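Cytosine deaminase (Klebsiella pneumoniae, PDB 4R7W) probably catalyses the metal-dependent hydrolytic deamination of cytosine to uracil and ammonia, as an amidohydrolase with a TIM-barrel fold. Local coordinates at residues A88-E93 and L125-A130; C210-D215 and I275-R280; C270-I275 and L323-A328. All blocks are in the same frame, centred on the assembly; numbering follows the deposited sequence.

Interaction 1. Residues A88-E93 and L125-A130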
loop_
_atom_site.group_PDB
_atom_site.type_symbol
_atom_site.label_atom_id
_atom_site.label_comp_id
_atom_site.label_asym_id
_atom_site.label_seq_id
_atom_site.Cartn_x
_atom_site.Cartn_y
_atom_site.Cartn_z
ATOM N N ALA B 88 -0.803 22.026 23.640
ATOM C CA ALA B 88 -0.382 23.052 24.590
ATOM C C ALA B 88 0.415 24.181 23.950
ATOM O O ALA B 88 0.493 25.272 24.504
ATOM C CB ALA B 88 0.415 22.438 25.732
ATOM N N SER B 89 1.011 23.926 22.789
ATOM C CA SER B 89 1.832 24.944 22.144
ATOM C C SER B 89 1.285 25.348 20.786
ATOM O O SER B 89 1.963 26.020 20.015
ATOM C CB SER B 89 3.283 24.473 22.002
ATOM O OG SER B 89 3.371 23.282 21.250
ATOM N N ILE B 90 0.059 24.933 20.500
ATOM C CA ILE B 90 -0.545 25.215 19.211
ATOM C C ILE B 90 -0.909 26.701 19.097
ATOM O O ILE B 90 -1.381 27.324 20.052
ATOM C CB ILE B 90 -1.752 24.280 18.924
ATOM C CG1 ILE B 90 -1.829 23.953 17.434
ATOM C CG2 ILE B 90 -3.058 24.868 19.443
ATOM C CD1 ILE B 90 -2.933 22.984 17.089
ATOM N N THR B 91 -0.630 27.268 17.930
ATOM C CA THR B 91 -0.935 28.666 17.647
ATOM C C THR B 91 -1.529 28.770 16.246
ATOM O O THR B 91 -1.303 27.895 15.405
ATOM C CB THR B 91 0.326 29.553 17.665
ATOM O OG1 THR B 91 1.086 29.318 16.476
ATOM C CG2 THR B 91 1.179 29.301 18.904
ATOM N N PRO B 92 -2.285 29.849 15.986
ATOM C CA PRO B 92 -2.880 30.035 14.659
ATOM C C PRO B 92 -1.868 30.015 13.505
ATOM O O PRO B 92 -2.187 29.483 12.445
ATOM C CB PRO B 92 -3.536 31.416 14.771
ATOM C CG PRO B 92 -3.867 31.548 16.218
ATOM C CD PRO B 92 -2.745 30.875 16.943
ATOM N N GLU B 93 -0.679 30.575 13.704
ATOM C CA GLU B 93 0.279 30.707 12.606
ATOM C C GLU B 93 1.031 29.417 12.292
ATOM O O GLU B 93 1.279 29.097 11.130
ATOM C CB GLU B 93 1.284 31.826 12.888
ATOM C CG GLU B 93 2.223 32.113 11.720
ATOM C CD GLU B 93 1.480 32.524 10.449
ATOM O OE1 GLU B 93 1.899 32.100 9.349
ATOM O OE2 GLU B 93 0.482 33.274 10.552
ATOM N N LEU B 125 -9.499 27.759 20.742
ATOM C CA LEU B 125 -9.945 27.471 19.373
ATOM C C LEU B 125 -8.968 27.998 18.307
ATOM O O LEU B 125 -9.386 28.478 17.247
ATOM C CB LEU B 125 -11.359 28.008 19.124
ATOM C CG LEU B 125 -12.516 27.405 19.932
ATOM C CD1 LEU B 125 -13.831 28.131 19.631
ATOM C CD2 LEU B 125 -12.668 25.916 19.686
ATOM N N ALA B 126 -7.671 27.905 18.599
ATOM C CA ALA B 126 -6.637 28.541 17.775
ATOM C C ALA B 126 -6.523 27.923 16.384
ATOM O O ALA B 126 -6.427 28.639 15.385
ATOM C CB ALA B 126 -5.288 28.493 18.479
ATOM N N ALA B 127 -6.518 26.596 16.326
ATOM C CA ALA B 127 -6.443 25.893 15.051
ATOM C C ALA B 127 -7.688 26.137 14.201
ATOM O O ALA B 127 -7.603 26.283 12.969
ATOM C CB ALA B 127 -6.243 24.399 15.279
ATOM N N LEU B 128 -8.846 26.173 14.851
ATOM C CA LEU B 128 -10.079 26.476 14.136
ATOM C C LEU B 128 -9.980 27.857 13.495
ATOM O O LEU B 128 -10.262 28.007 12.305
ATOM C CB LEU B 128 -11.289 26.403 15.062
ATOM C CG LEU B 128 -12.604 26.749 14.368
ATOM C CD1 LEU B 128 -12.892 25.760 13.236
ATOM C CD2 LEU B 128 -13.744 26.787 15.377
ATOM N N GLN B 129 -9.549 28.851 14.271
ATOM C CA GLN B 129 -9.369 30.200 13.726
ATOM C C GLN B 129 -8.452 30.172 12.495
ATOM O O GLN B 129 -8.741 30.786 11.469
ATOM C CB GLN B 129 -8.808 31.165 14.780
ATOM C CG GLN B 129 -8.177 32.391 14.149
ATOM C CD GLN B 129 -7.324 33.205 15.096
ATOM O OE1 GLN B 129 -7.573 33.248 16.304
ATOM N NE2 GLN B 129 -6.309 33.867 14.548
ATOM N N ALA B 130 -7.363 29.421 12.602
ATOM C CA ALA B 130 -6.395 29.291 11.512
ATOM C C ALA B 130 -6.996 28.669 10.250
ATOM O O ALA B 130 -6.818 29.186 9.143
ATOM C CB ALA B 130 -5.195 28.474 11.984
#

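Interaction 2. Residues C210-D215 and I275-R280. With O7U ((2R)-2-amino-2,5-dihydro-1,5,2-diazaphosphinin-6(1H)-one 2-oxide), chain M.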
loop_
_atom_site.group_PDB
_atom_site.type_symbol
_atom_site.label_atom_id
_atom_site.label_comp_id
_atom_site.label_asym_id
_atom_site.label_seq_id
_atom_site.Cartn_x
_atom_site.Cartn_y
_atom_site.Cartn_z
ATOM N N CYS B 210 -16.989 7.555 14.192
ATOM C CA CYS B 210 -17.987 6.687 14.768
ATOM C C CYS B 210 -17.432 5.297 14.993
ATOM O O CYS B 210 -17.065 4.605 14.041
ATOM C CB CYS B 210 -19.193 6.611 13.859
ATOM S SG CYS B 210 -20.645 5.997 14.652
ATOM N N ASP B 211 -17.358 4.911 16.266
ATOM C CA ASP B 211 -16.907 3.580 16.662
ATOM C C ASP B 211 -15.504 3.248 16.137
ATOM O O ASP B 211 -15.288 2.169 15.547
ATOM C CB ASP B 211 -17.911 2.520 16.201
ATOM C CG ASP B 211 -19.319 2.756 16.744
ATOM O OD1 ASP B 211 -20.280 2.730 15.943
ATOM O OD2 ASP B 211 -19.475 2.909 17.975
ATOM N N GLU B 212 -14.555 4.164 16.336
ATOM C CA GLU B 212 -13.167 3.891 15.933
ATOM C C GLU B 212 -12.448 3.047 16.966
ATOM O O GLU B 212 -11.542 3.528 17.643
ATOM C CB GLU B 212 -12.364 5.170 15.672
ATOM C CG GLU B 212 -11.020 4.892 14.939
ATOM C CD GLU B 212 -10.180 6.142 14.708
ATOM O OE1 GLU B 212 -9.133 6.042 14.025
ATOM O OE2 GLU B 212 -10.564 7.222 15.214
ATOM N N ILE B 213 -12.853 1.787 17.087
ATOM C CA ILE B 213 -12.323 0.922 18.127
ATOM C C ILE B 213 -12.691 -0.516 17.779
ATOM O O ILE B 213 -13.623 -0.734 17.002
ATOM C CB ILE B 213 -12.922 1.332 19.507
ATOM C CG1 ILE B 213 -12.307 0.548 20.657
ATOM C CG2 ILE B 213 -14.432 1.172 19.504
ATOM C CD1 ILE B 213 -12.789 1.055 22.034
ATOM N N ASP B 214 -11.956 -1.495 18.316
ATOM C CA ASP B 214 -12.194 -2.895 17.953
ATOM C C ASP B 214 -13.186 -3.634 18.861
ATOM O O ASP B 214 -13.343 -4.851 18.750
ATOM C CB ASP B 214 -10.876 -3.673 17.889
ATOM C CG ASP B 214 -9.993 -3.226 16.752
ATOM O OD1 ASP B 214 -8.757 -3.128 16.944
ATOM O OD2 ASP B 214 -10.541 -2.977 15.662
ATOM N N ASP B 215 -13.846 -2.902 19.750
ATOM C CA ASP B 215 -14.859 -3.473 20.638
ATOM C C ASP B 215 -16.145 -3.745 19.846
ATOM O O ASP B 215 -16.745 -2.810 19.335
ATOM C CB ASP B 215 -15.134 -2.480 21.777
ATOM C CG ASP B 215 -16.184 -2.974 22.776
ATOM O OD1 ASP B 215 -16.509 -2.210 23.705
ATOM O OD2 ASP B 215 -16.689 -4.101 22.649
ATOM N N ILE B 275 -5.388 0.128 9.506
ATOM C CA ILE B 275 -4.509 -1.035 9.523
ATOM C C ILE B 275 -3.362 -0.798 10.524
ATOM O O ILE B 275 -2.898 -1.729 11.185
ATOM C CB ILE B 275 -3.980 -1.404 8.119
ATOM C CG1 ILE B 275 -3.460 -2.845 8.104
ATOM C CG2 ILE B 275 -2.901 -0.429 7.664
ATOM C CD1 ILE B 275 -4.559 -3.893 8.084
ATOM N N HIS B 276 -2.957 0.465 10.660
ATOM C CA HIS B 276 -1.960 0.900 11.643
ATOM C C HIS B 276 -2.507 0.898 13.071
ATOM O O HIS B 276 -1.892 0.326 13.971
ATOM C CB HIS B 276 -1.459 2.302 11.273
ATOM C CG HIS B 276 -0.488 2.894 12.252
ATOM N ND1 HIS B 276 0.663 2.249 12.657
ATOM C CD2 HIS B 276 -0.493 4.090 12.894
ATOM C CE1 HIS B 276 1.317 3.014 13.513
ATOM N NE2 HIS B 276 0.636 4.137 13.676
ATOM N N LEU B 277 -3.660 1.534 13.287
ATOM C CA LEU B 277 -4.149 1.749 14.662
ATOM C C LEU B 277 -4.998 0.617 15.224
ATOM O O LEU B 277 -5.092 0.454 16.450
ATOM C CB LEU B 277 -4.953 3.052 14.755
ATOM C CG LEU B 277 -4.245 4.379 14.472
ATOM C CD1 LEU B 277 -5.291 5.499 14.448
ATOM C CD2 LEU B 277 -3.138 4.682 15.505
ATOM N N GLN B 278 -5.628 -0.157 14.340
ATOM C CA GLN B 278 -6.478 -1.262 14.780
ATOM C C GLN B 278 -5.681 -2.565 14.940
ATOM O O GLN B 278 -4.537 -2.665 14.494
ATOM C CB GLN B 278 -7.680 -1.455 13.835
ATOM C CG GLN B 278 -8.498 -0.181 13.593
ATOM C CD GLN B 278 -9.011 0.466 14.903
ATOM O OE1 GLN B 278 -8.616 1.582 15.261
ATOM N NE2 GLN B 278 -9.900 -0.233 15.601
ATOM N N GLY B 279 -6.284 -3.548 15.602
ATOM C CA GLY B 279 -5.635 -4.836 15.834
ATOM C C GLY B 279 -4.578 -4.778 16.918
ATOM O O GLY B 279 -3.859 -5.755 17.163
ATOM N N ARG B 280 -4.492 -3.633 17.598
ATOM C CA ARG B 280 -3.409 -3.412 18.557
ATOM C C ARG B 280 -3.632 -4.114 19.895
ATOM O O ARG B 280 -2.710 -4.246 20.697
ATOM C CB ARG B 280 -3.202 -1.907 18.765
ATOM C CG ARG B 280 -2.605 -1.212 17.540
ATOM C CD ARG B 280 -1.118 -1.482 17.400
ATOM N NE ARG B 280 -0.541 -0.675 16.332
ATOM C CZ ARG B 280 0.753 -0.587 16.041
ATOM N NH1 ARG B 280 1.659 -1.247 16.740
ATOM N NH2 ARG B 280 1.142 0.178 15.030
HETATM N N1 O7U M . -8.241 11.564 16.148
HETATM C C2 O7U M . -9.139 10.494 16.204
HETATM O O2 O7U M . -10.007 10.314 17.075
HETATM N N3 O7U M . -9.088 9.544 15.211
HETATM N N4 O7U M . -7.256 8.118 13.811
HETATM O O4 O7U M . -9.047 9.442 12.817
HETATM P P4 O7U M . -8.108 9.504 13.924
HETATM C C5 O7U M . -7.050 10.933 14.050
HETATM C C6 O7U M . -7.266 11.690 15.065
HETATM O O HOH W 1 -8.527 3.496 12.938
HETATM O O HOH W 2 -9.025 2.175 17.887
HETATM O O HOH W 3 -6.463 -1.453 18.185
#

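Interaction 3. Residues C270-I275 and L323-A328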
loop_
_atom_site.group_PDB
_atom_site.type_symbol
_atom_site.label_atom_id
_atom_site.label_comp_id
_atom_site.label_asym_id
_atom_site.label_seq_id
_atom_site.Cartn_x
_atom_site.Cartn_y
_atom_site.Cartn_z
ATOM N N CYS B 270 -10.724 4.613 6.390
ATOM C CA CYS B 270 -9.336 5.043 6.269
ATOM C C CYS B 270 -8.372 3.857 6.423
ATOM O O CYS B 270 -7.786 3.657 7.496
ATOM C CB CYS B 270 -9.045 6.132 7.299
ATOM S SG CYS B 270 -10.242 7.530 7.272
ATOM N N PRO B 271 -8.202 3.067 5.351
ATOM C CA PRO B 271 -7.516 1.763 5.415
ATOM C C PRO B 271 -6.063 1.805 5.890
ATOM O O PRO B 271 -5.653 0.889 6.600
ATOM C CB PRO B 271 -7.579 1.270 3.967
ATOM C CG PRO B 271 -7.706 2.522 3.149
ATOM C CD PRO B 271 -8.614 3.391 3.976
ATOM N N THR B 272 -5.286 2.814 5.504
ATOM C CA THR B 272 -3.916 2.878 5.994
ATOM C C THR B 272 -3.902 3.278 7.472
ATOM O O THR B 272 -3.073 2.806 8.237
ATOM C CB THR B 272 -3.042 3.856 5.203
ATOM O OG1 THR B 272 -3.674 5.142 5.160
ATOM C CG2 THR B 272 -2.789 3.339 3.783
ATOM N N GLU B 273 -4.838 4.132 7.869
ATOM C CA GLU B 273 -4.844 4.627 9.236
ATOM C C GLU B 273 -5.271 3.521 10.186
ATOM O O GLU B 273 -4.671 3.320 11.244
ATOM C CB GLU B 273 -5.802 5.810 9.373
ATOM C CG GLU B 273 -5.695 6.538 10.699
ATOM C CD GLU B 273 -4.694 7.670 10.646
ATOM O OE1 GLU B 273 -3.939 7.756 9.647
ATOM O OE2 GLU B 273 -4.676 8.486 11.593
ATOM N N SER B 274 -6.329 2.811 9.811
ATOM C CA SER B 274 -6.856 1.747 10.668
ATOM C C SER B 274 -6.006 0.463 10.642
ATOM O O SER B 274 -5.895 -0.219 11.659
ATOM C CB SER B 274 -8.326 1.465 10.341
ATOM O OG SER B 274 -9.127 2.630 10.541
ATOM N N ILE B 275 -5.388 0.128 9.506
ATOM C CA ILE B 275 -4.509 -1.035 9.523
ATOM C C ILE B 275 -3.362 -0.798 10.524
ATOM O O ILE B 275 -2.898 -1.729 11.185
ATOM C CB ILE B 275 -3.980 -1.404 8.119
ATOM C CG1 ILE B 275 -3.460 -2.845 8.104
ATOM C CG2 ILE B 275 -2.901 -0.429 7.664
ATOM C CD1 ILE B 275 -4.559 -3.893 8.084
ATOM N N LEU B 323 -4.159 7.716 -4.177
ATOM C CA LEU B 323 -4.087 6.458 -4.913
ATOM C C LEU B 323 -3.411 5.352 -4.093
ATOM O O LEU B 323 -3.750 4.185 -4.236
ATOM C CB LEU B 323 -3.399 6.634 -6.266
ATOM C CG LEU B 323 -4.282 7.245 -7.359
ATOM C CD1 LEU B 323 -3.490 7.391 -8.651
ATOM C CD2 LEU B 323 -5.523 6.376 -7.576
ATOM N N ARG B 324 -2.471 5.727 -3.228
ATOM C CA ARG B 324 -1.835 4.754 -2.332
ATOM C C ARG B 324 -2.837 4.171 -1.338
ATOM O O ARG B 324 -2.783 2.993 -0.970
ATOM C CB ARG B 324 -0.698 5.419 -1.569
ATOM C CG ARG B 324 0.154 4.444 -0.762
ATOM C CD ARG B 324 1.358 5.162 -0.188
ATOM N NE ARG B 324 0.937 6.180 0.769
ATOM C CZ ARG B 324 0.630 5.932 2.042
ATOM N NH1 ARG B 324 0.698 4.697 2.523
ATOM N NH2 ARG B 324 0.258 6.919 2.838
ATOM N N ILE B 325 -3.750 5.019 -0.896
ATOM C CA ILE B 325 -4.782 4.618 0.049
ATOM C C ILE B 325 -5.823 3.742 -0.654
ATOM O O ILE B 325 -6.323 2.765 -0.093
ATOM C CB ILE B 325 -5.435 5.866 0.707
ATOM C CG1 ILE B 325 -4.707 6.236 2.017
ATOM C CG2 ILE B 325 -6.915 5.634 0.976
ATOM C CD1 ILE B 325 -3.219 6.587 1.870
ATOM N N LEU B 326 -6.151 4.092 -1.889
ATOM C CA LEU B 326 -7.027 3.238 -2.695
ATOM C C LEU B 326 -6.463 1.821 -2.803
ATOM O O LEU B 326 -7.182 0.839 -2.609
ATOM C CB LEU B 326 -7.254 3.829 -4.093
ATOM C CG LEU B 326 -8.181 2.986 -4.967
ATOM C CD1 LEU B 326 -9.534 2.788 -4.286
ATOM C CD2 LEU B 326 -8.342 3.593 -6.371
ATOM N N ASP B 327 -5.169 1.730 -3.098
ATOM C CA ASP B 327 -4.494 0.448 -3.268
ATOM C C ASP B 327 -4.588 -0.317 -1.951
ATOM O O ASP B 327 -4.996 -1.478 -1.909
ATOM C CB ASP B 327 -3.029 0.710 -3.601
ATOM C CG ASP B 327 -2.289 -0.529 -4.002
ATOM O OD1 ASP B 327 -1.214 -0.766 -3.412
ATOM O OD2 ASP B 327 -2.760 -1.249 -4.926
ATOM N N ALA B 328 -4.208 0.358 -0.876
ATOM C CA ALA B 328 -4.326 -0.210 0.462
ATOM C C ALA B 328 -5.747 -0.707 0.728
ATOM O O ALA B 328 -5.944 -1.863 1.113
ATOM C CB ALA B 328 -3.903 0.808 1.501
#

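Interaction 1. Residues A88-E93 and L125-A130
Pro92 and Ala130 bring the two backbones together, with CA of Pro92 4.8 Å from CA of Ala130. This is the outer layer of the TIM barrel, where the start of helix 92-108 meets the start of helix 126-137, the next helix of the barrel; strand 111-119 comes between them in the chain. Thr91 and Leu125 are the N-cap residues of the two helices, and Thr91 OG1 caps its own helix at Asp94 N.

The proline ring does most of the touching. Its CD sits 3.8 Å from Ala126 CB, while its CB and CG turn to the amide of Gln129, with Pro92 CB 3.7 Å from Gln129 NE2. Gln129 can reach that far out because its CG lies anti to the backbone N (chi1 160°) and the rest of the chain is extended, which lays the amide obliquely across the ring on the solvent-facing side, where Gln129 is exposed.

On the more buried side, Ile90 covers the first turn of helix 126-137. Its CG2 lies between the backbone N and the carbonyl carbon, 4.4 Å from Ala126 CB, and its other branch carries CD1 to 4.0 Å from Ala127 CB. Ile90 also touches Thr95 and Arg98 of helix 92-108, and helix 160-170 packs on Leu125 and Leu128 of the second segment.

No hydrogen bond crosses between the segments. Small alanine methyls allow the close approach, and it is tightest at the far end, where the Pro92 carbonyl O lies only 3.2 Å from Ala130 CB.

Interaction 2. Residues C210-D215 and I275-R280
Asp214 grips the turn that follows helix 271-277 with both carboxylate oxygens. Gly279 N donates to Asp214 OD1 over 2.8 Å, nearly straight at 168°, from the syn side and somewhat out of the carboxylate plane. Asp214 OD2 takes a weak bond from Gln278 NE2, also 2.8 Å long but more bent; the amide plane stands steeply, 69°, to the carboxylate plane. A water joins the same corner, donating to Asp214 OD1 and to Leu277 O while accepting from Arg280 N.

The other end of the Gln278 amide faces Glu212. Gln278 OE1 receives two waters, one shared with Glu212 OE1 and the other, 2.7 Å from Gln278 OE1, shared with Glu212 O. With NE2 on Asp214 and OE1 on these waters, the amide is bound at both ends and its rotation is fixed. Glu212 is the centre of an inverse gamma turn, and its CG lies anti to the backbone N (chi1 -167°), the chain extended up to the bound O7U. There the carboxylate takes two bonds side by side: O7U N4 donates to Glu212 OE1 and O7U N3 to Glu212 OE2, each 2.8 Å long.

Leu277 closes in on the same carboxylate, its CD1 3.9 Å from Glu212 OE1 and 3.3 Å from O7U N4. Within the segment, Arg280 NE bonds back to His276 O.

Gln151 and His241 also bind O7U, and an iron(II) ion lies about 5 Å from the Glu212 side chain. Loops at the C-terminal ends of the barrel strands, gathered round metal and ligand, are the hallmark of an amidohydrolase active site; the tetrahedral phosphorus of O7U, bearing an oxygen and an amino group, probably mimics the tetrahedral intermediate of deamination.

Interaction 3. Residues C270-I275 and L323-A328
Thr272 reaches from helix 271-277 to Ile325, Ala328 and Arg324 on helix 322-332. Thr272 CB faces the other helix, and from CB the side chain forks. The hydroxyl branch lies between the backbone N and the carbonyl carbon (chi1 53°), which puts OG1 against the Ile325 chain, 3.5 Å from Ile325 CG1 and 3.6 Å from Ile325 CD1. The methyl branch points toward Ala328: Thr272 CG2 is 3.6 Å from Ala328 CB, and it also touches Ile325 CD1 and, obliquely, Arg324 NH1. Ile325 lies at about a right angle to both Thr272 and Pro271.

One residue back, the Pro271 ring adds a second patch. Its CG touches the Ile325 carbonyl O at 3.5 Å and the Ile325 CG2 methyl at 3.9 Å. The axes of the two short segments cross at 59° with a closest approach of 9.5 Å, and Phe305 of strand 303-305 packs against Pro271 and Ile325.

The guanidinium of Arg324 has Ile325 CD1 over one face, offset from its centre; its chain bends at chi3 (65°), which turns the guanidinium back over Ile325 CD1. Its charge is met by Asp327 of the second subunit, and Asp327 of this chain pairs in return with Arg324 of the second subunit. His331 of that subunit packs on Thr272 and Arg324.

With no hydrogen bond between them, the two segments meet through van der Waals contact, largely between carbons; the paired charges at the same place are spent on the dimer, so barrel packing and subunit interface meet here.

All three contacts belong to the TIM-barrel part of the chain. Interaction 1 comes first and closes before the others open; it lies on the outer helices 92-108 and 126-137, its centre about 28 Å from the centre of each of the other two and with no touch to either. Interactions 2 and 3 are close neighbours, their centres about 14 Å apart, and their segments alternate along the chain. They share Ile275 and use the two ends of helix 271-277: the N-terminal end packs on helix 322-332, and the C-terminal end leads into the turn held by the active-site loop 210-215. Both also touch the second subunit, so this short helix links the ligand pocket to the dimer interface.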